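Local coordinates for protein AdeR (PDB 5X5L) that binds an intercistronic DNA region through this C-terminal OmpR/PhoB-type domain, probably as the transcription-regulating output of a two-component response regulator, at residues P45-V48 / G52-M55; T68-V73 / V95-D100. All blocks are in the same frame, centred on the assembly; numbering follows the deposited sequence.

Contact 1 of 2, residues P45-V48 / G52-M55; sequences PHKV and GELM
K47 NZ meets the carboxylate end of E53, the two residues standing just before and after strand 48-50 in the chain, and the pair carries this contact almost alone. Their interaction is ionic: K47 NZ lies 2.9 Å from E53 OE1, and the second carboxylate oxygen, E53 OE2, is 3.2 Å from the same K47 NZ. The ammonium is thus shared by both oxygens in a forked salt bridge, although each component is weak as a hydrogen bond. The two side chains approach from opposite directions. The lysine reaches out with CG anti to its backbone N (chi1 -176°) and stays extended as far as CE, then bends at chi4 (-82°) to bring the nitrogen to the carboxylate.

Polar backbone groups add to this. K47 NZ also makes a weak hydrogen bond to V48 O, 3.3 Å away. The carboxylate has firmer partners beyond the lysine: E53 OE1 accepts from T50 N, and E53 OE2 from the backbone N of S62 of the second subunit. The buried acid therefore links its own strand-helix junction to a neighbouring copy.

K47 also forms a cation-pi pair with F49, and its side chain packs on M59 of the second subunit. The arrangement belongs to the winged helix-turn-helix fold, where a short strand leads into helix 51-58, ahead of the recognition helix.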
ATOM      1  N   PRO C  45      14.642  10.739  21.869  1.00 52.74           N
ATOM      2  CA  PRO C  45      15.886  11.130  21.168  1.00 52.32           C
ATOM      3  C   PRO C  45      17.085  11.195  22.100  1.00 53.16           C
ATOM      4  O   PRO C  45      18.124  10.618  21.778  1.00 52.09           O
ATOM      5  CB  PRO C  45      15.553  12.532  20.633  1.00 53.94           C
ATOM      6  CG  PRO C  45      14.071  12.627  20.624  1.00 54.41           C
ATOM      7  CD  PRO C  45      13.604  11.784  21.773  1.00 54.41           C
ATOM      8  N   HIS C  46      16.915  11.844  23.257  1.00 55.32           N
ATOM      9  CA  HIS C  46      18.027  12.087  24.177  1.00 56.76           C
ATOM     10  C   HIS C  46      18.388  10.901  25.072  1.00 56.15           C
ATOM     11  O   HIS C  46      19.419  10.938  25.732  1.00 57.18           O
ATOM     12  CB  HIS C  46      17.754  13.332  25.016  1.00 59.86           C
ATOM     13  CG  HIS C  46      17.392  14.527  24.189  1.00 60.88           C
ATOM     14  ND1 HIS C  46      18.289  15.146  23.346  1.00 61.07           N
ATOM     15  CD2 HIS C  46      16.219  15.177  24.027  1.00 61.94           C
ATOM     16  CE1 HIS C  46      17.700  16.152  22.732  1.00 62.30           C
ATOM     17  NE2 HIS C  46      16.438  16.192  23.125  1.00 62.78           N
ATOM     18  N   LYS C  47      17.560   9.858  25.084  1.00 54.77           N
ATOM     19  CA  LYS C  47      17.839   8.670  25.888  1.00 54.39           C
ATOM     20  C   LYS C  47      19.026   7.886  25.347  1.00 52.78           C
ATOM     21  O   LYS C  47      19.192   7.755  24.133  1.00 51.16           O
ATOM     22  CB  LYS C  47      16.617   7.756  25.929  1.00 53.62           C
ATOM     23  CG  LYS C  47      16.785   6.542  26.825  1.00 53.74           C
ATOM     24  CD  LYS C  47      15.615   5.581  26.670  1.00 53.06           C
ATOM     25  CE  LYS C  47      15.890   4.262  27.369  1.00 53.13           C
ATOM     26  NZ  LYS C  47      16.707   3.339  26.573  1.00 51.14           N
ATOM     27  N   VAL C  48      19.831   7.363  26.264  1.00 53.53           N
ATOM     28  CA  VAL C  48      20.888   6.409  25.933  1.00 52.31           C
ATOM     29  C   VAL C  48      20.265   5.022  25.901  1.00 50.98           C
ATOM     30  O   VAL C  48      19.801   4.530  26.933  1.00 52.01           O
ATOM     31  CB  VAL C  48      22.031   6.419  26.979  1.00 54.06           C
ATOM     32  CG1 VAL C  48      23.094   5.382  26.623  1.00 53.01           C
ATOM     33  CG2 VAL C  48      22.632   7.806  27.100  1.00 55.91           C
ATOM     34  N   GLY C  52      21.908  -4.045  24.250  1.00 47.38           N
ATOM     35  CA  GLY C  52      20.884  -5.048  24.533  1.00 47.93           C
ATOM     36  C   GLY C  52      19.480  -4.613  24.147  1.00 47.37           C
ATOM     37  O   GLY C  52      18.700  -5.423  23.626  1.00 47.35           O
ATOM     38  N   GLU C  53      19.151  -3.345  24.401  1.00 47.21           N
ATOM     39  CA  GLU C  53      17.848  -2.791  24.020  1.00 46.87           C
ATOM     40  C   GLU C  53      17.692  -2.682  22.516  1.00 45.46           C
ATOM     41  O   GLU C  53      16.652  -3.045  21.975  1.00 45.38           O
ATOM     42  CB  GLU C  53      17.621  -1.413  24.633  1.00 47.38           C
ATOM     43  CG  GLU C  53      17.453  -1.413  26.137  1.00 49.26           C
ATOM     44  CD  GLU C  53      17.242  -0.022  26.682  1.00 50.10           C
ATOM     45  OE1 GLU C  53      18.129   0.839  26.522  1.00 49.83           O
ATOM     46  OE2 GLU C  53      16.167   0.229  27.248  1.00 51.33           O
ATOM     47  N   LEU C  54      18.720  -2.174  21.843  1.00 44.67           N
ATOM     48  CA  LEU C  54      18.711  -2.064  20.382  1.00 43.68           C
ATOM     49  C   LEU C  54      18.623  -3.441  19.711  1.00 43.72           C
ATOM     50  O   LEU C  54      17.913  -3.592  18.718  1.00 43.43           O
ATOM     51  CB  LEU C  54      19.941  -1.306  19.886  1.00 43.37           C
ATOM     52  CG  LEU C  54      20.012   0.171  20.299  1.00 43.60           C
ATOM     53  CD1 LEU C  54      21.407   0.736  20.037  1.00 43.83           C
ATOM     54  CD2 LEU C  54      18.952   0.994  19.583  1.00 43.25           C
ATOM     55  N   MET C  55      19.313  -4.429  20.274  1.00 44.36           N
ATOM     56  CA  MET C  55      19.312  -5.789  19.740  1.00 44.85           C
ATOM     57  C   MET C  55      17.923  -6.431  19.809  1.00 45.47           C
ATOM     58  O   MET C  55      17.413  -6.929  18.809  1.00 45.56           O
ATOM     59  CB  MET C  55      20.321  -6.672  20.497  1.00 45.79           C
ATOM     60  CG  MET C  55      20.757  -7.888  19.702  1.00 46.42           C
ATOM     61  SD  MET C  55      22.169  -8.734  20.354  1.00 47.64           S
ATOM     62  CE  MET C  55      21.448  -9.406  21.824  1.00 48.94           C
TER

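Contact 2 of 2, residues T68-V73 / V95-D100; sequences TVDSHV and VGYRLD. With nucleotides of chain J; nucleotides of chain I.
The recognition helix of an OmpR/PhoB-type winged helix-turn-helix domain, 66-81, here packs against strand 96-98 of the C-terminal hairpin, the wing, and both elements hold DNA. Y97 of the strand reaches the helix. V73 CG1 lies over one face of its ring, offset toward the rim, 4.1 Å from the ring centroid and 22° off the normal, a CH-pi contact. The methyl is set there by the first torsion of V73, which turns CG1 away from the backbone N. D70 comes to the phenol end instead: the carboxylate plane is turned 75° from the ring, and D70 OD1 sits in the ring plane at its edge. D70 OD1 is 3.1 Å from Y97 OH, but the angle is poor for a hydrogen bond. The acid is held by two arginines, R51 through OD1 and R67 through OD2, which probably keep it ionised.

The Y97 hydroxyl points at OP2 of DT6 of chain I, and T68 OG1 at OP2 of DC17 of chain J; both hydrogen bonds are modelled very short, so their lengths are doubtful. H72 NE2 donates to OP2 of DC16 of chain J at 2.7 Å with an N-H...O angle of 140°. That oxygen lies at the edge of the imidazole, near its plane. S71 OG is 3.1 Å from N4 of DC17 of chain J and makes weak hydrogen bonds to a thymine O4 and to K75 NZ.

L54 and R51 of helix 51-58 pack against both V69 and Y97, H72 rests on T33 and I37 of helix 32-41, and backbone bonds join Y97 to F49 and R98 to I90, placing strand 96-98 between strands 48-50 and 90-92.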
ATOM      1  N   THR C  68      27.732  -6.460  16.768  1.00 48.36           N
ATOM      2  CA  THR C  68      26.883  -6.407  15.562  1.00 47.81           C
ATOM      3  C   THR C  68      25.899  -5.232  15.588  1.00 46.38           C
ATOM      4  O   THR C  68      25.599  -4.653  14.556  1.00 46.15           O
ATOM      5  CB  THR C  68      26.134  -7.731  15.335  1.00 48.25           C
ATOM      6  OG1 THR C  68      27.086  -8.762  15.083  1.00 49.94           O
ATOM      7  CG2 THR C  68      25.189  -7.652  14.148  1.00 47.92           C
ATOM      8  N   VAL C  69      25.373  -4.912  16.765  1.00 45.71           N
ATOM      9  CA  VAL C  69      24.614  -3.672  16.968  1.00 44.73           C
ATOM     10  C   VAL C  69      25.403  -2.452  16.514  1.00 44.96           C
ATOM     11  O   VAL C  69      24.861  -1.629  15.813  1.00 44.54           O
ATOM     12  CB  VAL C  69      24.273  -3.429  18.479  1.00 44.63           C
ATOM     13  CG1 VAL C  69      23.438  -2.154  18.645  1.00 43.98           C
ATOM     14  CG2 VAL C  69      23.584  -4.628  19.112  1.00 44.88           C
ATOM     15  N   ASP C  70      26.663  -2.352  16.907  1.00 45.91           N
ATOM     16  CA  ASP C  70      27.523  -1.225  16.545  1.00 46.63           C
ATOM     17  C   ASP C  70      27.579  -1.056  15.027  1.00 46.93           C
ATOM     18  O   ASP C  70      27.456   0.067  14.523  1.00 47.05           O
ATOM     19  CB  ASP C  70      28.964  -1.366  17.084  1.00 48.07           C
ATOM     20  CG  ASP C  70      29.047  -1.554  18.587  1.00 48.26           C
ATOM     21  OD1 ASP C  70      27.992  -1.709  19.247  1.00 47.33           O
ATOM     22  OD2 ASP C  70      30.181  -1.535  19.115  1.00 49.62           O
ATOM     23  N   SER C  71      27.718  -2.172  14.311  1.00 47.35           N
ATOM     24  CA  SER C  71      27.826  -2.122  12.853  1.00 48.12           C
ATOM     25  C   SER C  71      26.534  -1.641  12.194  1.00 47.18           C
ATOM     26  O   SER C  71      26.593  -0.879  11.227  1.00 47.83           O
ATOM     27  CB  SER C  71      28.235  -3.482  12.282  1.00 49.19           C
ATOM     28  OG  SER C  71      28.865  -3.339  11.027  1.00 50.76           O
ATOM     29  N   HIS C  72      25.375  -2.057  12.714  1.00 45.96           N
ATOM     30  CA  HIS C  72      24.104  -1.546  12.191  1.00 45.24           C
ATOM     31  C   HIS C  72      23.979  -0.045  12.394  1.00 44.98           C
ATOM     32  O   HIS C  72      23.485   0.662  11.517  1.00 45.20           O
ATOM     33  CB  HIS C  72      22.879  -2.240  12.792  1.00 44.33           C
ATOM     34  CG  HIS C  72      22.657  -3.632  12.287  1.00 44.91           C
ATOM     35  ND1 HIS C  72      22.161  -3.899  11.023  1.00 45.58           N
ATOM     36  CD2 HIS C  72      22.819  -4.829  12.887  1.00 45.25           C
ATOM     37  CE1 HIS C  72      22.060  -5.204  10.863  1.00 46.35           C
ATOM     38  NE2 HIS C  72      22.453  -5.792  11.979  1.00 46.16           N
ATOM     39  N   VAL C  73      24.432   0.428  13.558  1.00 44.83           N
ATOM     40  CA  VAL C  73      24.379   1.851  13.901  1.00 44.98           C
ATOM     41  C   VAL C  73      25.340   2.624  13.013  1.00 46.33           C
ATOM     42  O   VAL C  73      24.986   3.694  12.528  1.00 46.74           O
ATOM     43  CB  VAL C  73      24.686   2.088  15.401  1.00 44.96           C
ATOM     44  CG1 VAL C  73      24.815   3.569  15.732  1.00 45.68           C
ATOM     45  CG2 VAL C  73      23.596   1.457  16.273  1.00 43.99           C
ATOM     46  N   VAL C  95      28.094   2.291  27.606  1.00 55.32           N
ATOM     47  CA  VAL C  95      26.649   2.178  27.864  1.00 54.49           C
ATOM     48  C   VAL C  95      25.916   1.822  26.569  1.00 52.07           C
ATOM     49  O   VAL C  95      25.261   0.782  26.496  1.00 51.16           O
ATOM     50  CB  VAL C  95      26.061   3.469  28.507  1.00 55.82           C
ATOM     51  CG1 VAL C  95      24.819   3.143  29.346  1.00 56.22           C
ATOM     52  CG2 VAL C  95      27.089   4.191  29.360  1.00 58.44           C
ATOM     53  N   GLY C  96      26.031   2.681  25.554  1.00 51.37           N
ATOM     54  CA  GLY C  96      25.459   2.388  24.233  1.00 49.43           C
ATOM     55  C   GLY C  96      25.421   3.588  23.301  1.00 49.22           C
ATOM     56  O   GLY C  96      26.471   4.143  22.953  1.00 50.08           O
ATOM     57  N   TYR C  97      24.216   3.982  22.882  1.00 48.35           N
ATOM     58  CA  TYR C  97      24.039   5.033  21.885  1.00 48.21           C
ATOM     59  C   TYR C  97      22.858   5.937  22.156  1.00 48.52           C
ATOM     60  O   TYR C  97      21.889   5.552  22.824  1.00 48.38           O
ATOM     61  CB  TYR C  97      23.861   4.447  20.488  1.00 46.76           C
ATOM     62  CG  TYR C  97      25.029   3.631  20.018  1.00 46.76           C
ATOM     63  CD1 TYR C  97      25.081   2.278  20.279  1.00 46.21           C
ATOM     64  CD2 TYR C  97      26.096   4.225  19.331  1.00 47.67           C
ATOM     65  CE1 TYR C  97      26.150   1.506  19.862  1.00 46.52           C
ATOM     66  CE2 TYR C  97      27.166   3.479  18.904  1.00 48.00           C
ATOM     67  CZ  TYR C  97      27.187   2.090  19.165  1.00 47.38           C
ATOM     68  OH  TYR C  97      28.224   1.317  18.725  1.00 47.97           O
ATOM     69  N   ARG C  98      22.945   7.131  21.578  1.00 49.23           N
ATOM     70  CA  ARG C  98      22.002   8.219  21.823  1.00 50.13           C
ATOM     71  C   ARG C  98      21.819   8.947  20.513  1.00 49.93           C
ATOM     72  O   ARG C  98      22.756   9.084  19.713  1.00 50.09           O
ATOM     73  CB  ARG C  98      22.585   9.159  22.927  1.00 52.48           C
ATOM     74  CG  ARG C  98      22.960  10.603  22.654  1.00 54.37           C
ATOM     75  CD  ARG C  98      23.821  11.052  23.840  1.00 56.72           C
ATOM     76  NE  ARG C  98      22.977  11.050  25.015  1.00 57.58           N
ATOM     77  CZ  ARG C  98      23.328  11.130  26.290  1.00 59.55           C
ATOM     78  NH1 ARG C  98      24.593  11.290  26.647  1.00 61.06           N
ATOM     79  NH2 ARG C  98      22.387  11.056  27.242  1.00 60.37           N
ATOM     80  N   LEU C  99      20.641   9.481  20.252  1.00 49.94           N
ATOM     81  CA  LEU C  99      20.451  10.434  19.103  1.00 50.42           C
ATOM     82  C   LEU C  99      21.046  11.759  19.584  1.00 52.80           C
ATOM     83  O   LEU C  99      21.138  11.959  20.802  1.00 53.95           O
ATOM     84  CB  LEU C  99      18.986  10.565  18.686  1.00 49.97           C
ATOM     85  CG  LEU C  99      18.431  10.082  17.321  1.00 48.68           C
ATOM     86  CD1 LEU C  99      17.345  11.040  16.902  1.00 49.63           C
ATOM     87  CD2 LEU C  99      19.495   9.921  16.246  1.00 48.47           C
ATOM     88  N   ASP C 100      21.285  12.716  18.709  1.00 53.93           N
ATOM     89  CA  ASP C 100      21.940  13.985  19.069  1.00 56.61           C
ATOM     90  C   ASP C 100      21.854  14.416  20.542  1.00 58.26           C
ATOM     91  O   ASP C 100      20.805  14.306  21.095  1.00 57.99           O
ATOM     92  CB  ASP C 100      21.490  15.182  18.127  1.00 58.10           C
ATOM     93  CG  ASP C 100      19.983  15.467  18.148  1.00 57.93           C
ATOM     94  OD1 ASP C 100      19.319  14.436  18.200  1.00 55.82           O
ATOM     95  OD2 ASP C 100      19.506  16.628  18.354  1.00 60.14           O
TER
ATOM     96  P    DC J  16      21.329  -9.615  12.697  1.00 61.03           P
ATOM     97  OP1  DC J  16      20.426 -10.399  13.578  1.00 61.58           O
ATOM     98  OP2  DC J  16      21.443  -8.148  12.867  1.00 60.61           O
ATOM     99  O5'  DC J  16      22.785 -10.235  12.787  1.00 61.97           O
ATOM    100  C5'  DC J  16      22.991 -11.638  12.581  1.00 62.76           C
ATOM    101  C4'  DC J  16      24.429 -11.866  12.186  1.00 63.45           C
ATOM    102  O4'  DC J  16      24.727 -11.074  11.023  1.00 62.61           O
ATOM    103  C3'  DC J  16      25.432 -11.428  13.248  1.00 64.28           C
ATOM    104  O3'  DC J  16      25.863 -12.566  13.995  1.00 65.87           O
ATOM    105  C2'  DC J  16      26.532 -10.722  12.462  1.00 64.03           C
ATOM    106  C1'  DC J  16      26.117 -10.830  11.006  1.00 63.23           C
ATOM    107  N1   DC J  16      26.351  -9.637  10.170  1.00 62.38           N
ATOM    108  C2   DC J  16      27.238  -9.731   9.094  1.00 62.73           C
ATOM    109  O2   DC J  16      27.845 -10.795   8.911  1.00 63.76           O
ATOM    110  N3   DC J  16      27.427  -8.655   8.297  1.00 62.15           N
ATOM    111  C4   DC J  16      26.766  -7.520   8.540  1.00 61.31           C
ATOM    112  N4   DC J  16      26.989  -6.480   7.734  1.00 61.01           N
ATOM    113  C5   DC J  16      25.851  -7.399   9.625  1.00 60.95           C
ATOM    114  C6   DC J  16      25.671  -8.474  10.403  1.00 61.49           C
ATOM    115  P    DC J  17      26.816 -12.381  15.253  1.00 67.21           P
ATOM    116  OP1  DC J  17      26.692 -13.573  16.122  1.00 68.90           O
ATOM    117  OP2  DC J  17      26.572 -11.040  15.829  1.00 66.48           O
ATOM    118  O5'  DC J  17      28.257 -12.431  14.592  1.00 67.75           O
ATOM    119  C5'  DC J  17      28.662 -13.547  13.784  1.00 68.53           C
ATOM    120  C4'  DC J  17      29.970 -13.227  13.103  1.00 68.82           C
ATOM    121  O4'  DC J  17      29.772 -12.137  12.175  1.00 67.19           O
ATOM    122  C3'  DC J  17      31.085 -12.792  14.058  1.00 69.90           C
ATOM    123  O3'  DC J  17      32.165 -13.723  13.935  1.00 71.72           O
ATOM    124  C2'  DC J  17      31.376 -11.350  13.672  1.00 68.57           C
ATOM    125  C1'  DC J  17      30.861 -11.240  12.252  1.00 67.32           C
ATOM    126  N1   DC J  17      30.370  -9.914  11.826  1.00 65.73           N
ATOM    127  C2   DC J  17      30.820  -9.383  10.615  1.00 65.27           C
ATOM    128  O2   DC J  17      31.664 -10.011   9.960  1.00 66.18           O
ATOM    129  N3   DC J  17      30.344  -8.187  10.199  1.00 64.06           N
ATOM    130  C4   DC J  17      29.436  -7.539  10.932  1.00 63.34           C
ATOM    131  N4   DC J  17      28.996  -6.361  10.487  1.00 62.42           N
ATOM    132  C5   DC J  17      28.936  -8.074  12.154  1.00 63.75           C
ATOM    133  C6   DC J  17      29.420  -9.255  12.556  1.00 64.93           C
TER
ATOM    134  P    DT I   6      30.749   3.957  17.758  1.00 57.86           P
ATOM    135  OP1  DT I   6      30.014   5.218  17.499  1.00 57.98           O
ATOM    136  OP2  DT I   6      30.000   2.690  17.871  1.00 57.49           O
ATOM    137  O5'  DT I   6      31.852   3.812  16.624  1.00 57.88           O
ATOM    138  C5'  DT I   6      32.701   4.918  16.291  1.00 58.53           C
ATOM    139  C4'  DT I   6      33.415   4.651  14.990  1.00 58.78           C
ATOM    140  O4'  DT I   6      34.281   3.501  15.131  1.00 59.10           O
ATOM    141  C3'  DT I   6      32.497   4.354  13.811  1.00 58.11           C
ATOM    142  O3'  DT I   6      32.889   5.210  12.734  1.00 58.86           O
ATOM    143  C2'  DT I   6      32.696   2.869  13.555  1.00 57.83           C
ATOM    144  C1'  DT I   6      34.103   2.610  14.045  1.00 58.84           C
ATOM    145  N1   DT I   6      34.427   1.242  14.538  1.00 59.07           N
ATOM    146  C2   DT I   6      35.498   0.566  13.984  1.00 60.13           C
ATOM    147  O2   DT I   6      36.154   0.998  13.051  1.00 60.86           O
ATOM    148  N3   DT I   6      35.759  -0.655  14.553  1.00 60.66           N
ATOM    149  C4   DT I   6      35.093  -1.247  15.605  1.00 60.31           C
ATOM    150  O4   DT I   6      35.446  -2.352  16.006  1.00 61.23           O
ATOM    151  C5   DT I   6      33.994  -0.480  16.150  1.00 59.23           C
ATOM    152  C7   DT I   6      33.206  -1.055  17.285  1.00 59.20           C
ATOM    153  C6   DT I   6      33.726   0.715  15.604  1.00 58.65           C
TER

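Overall arrangement
From the N terminus the chain passes through a four-stranded antiparallel sheet and helix 32-41 before reaching contact 1, a short-range closure around strand 48-50 and the start of helix 51-58. Contact 2 opens only afterwards, so the two are in series; its longer loop runs along helix 66-81 and strand 90-92 to return on strand 96-98. Their centres are 8 Å apart, and they meet directly: P45 O and L99 N are 3.2 Å apart, a probable hydrogen bond. Together they tie the three-stranded C-terminal sheet to helices 51-58 and 66-81, contact 1 facing a second subunit and contact 2 the DNA.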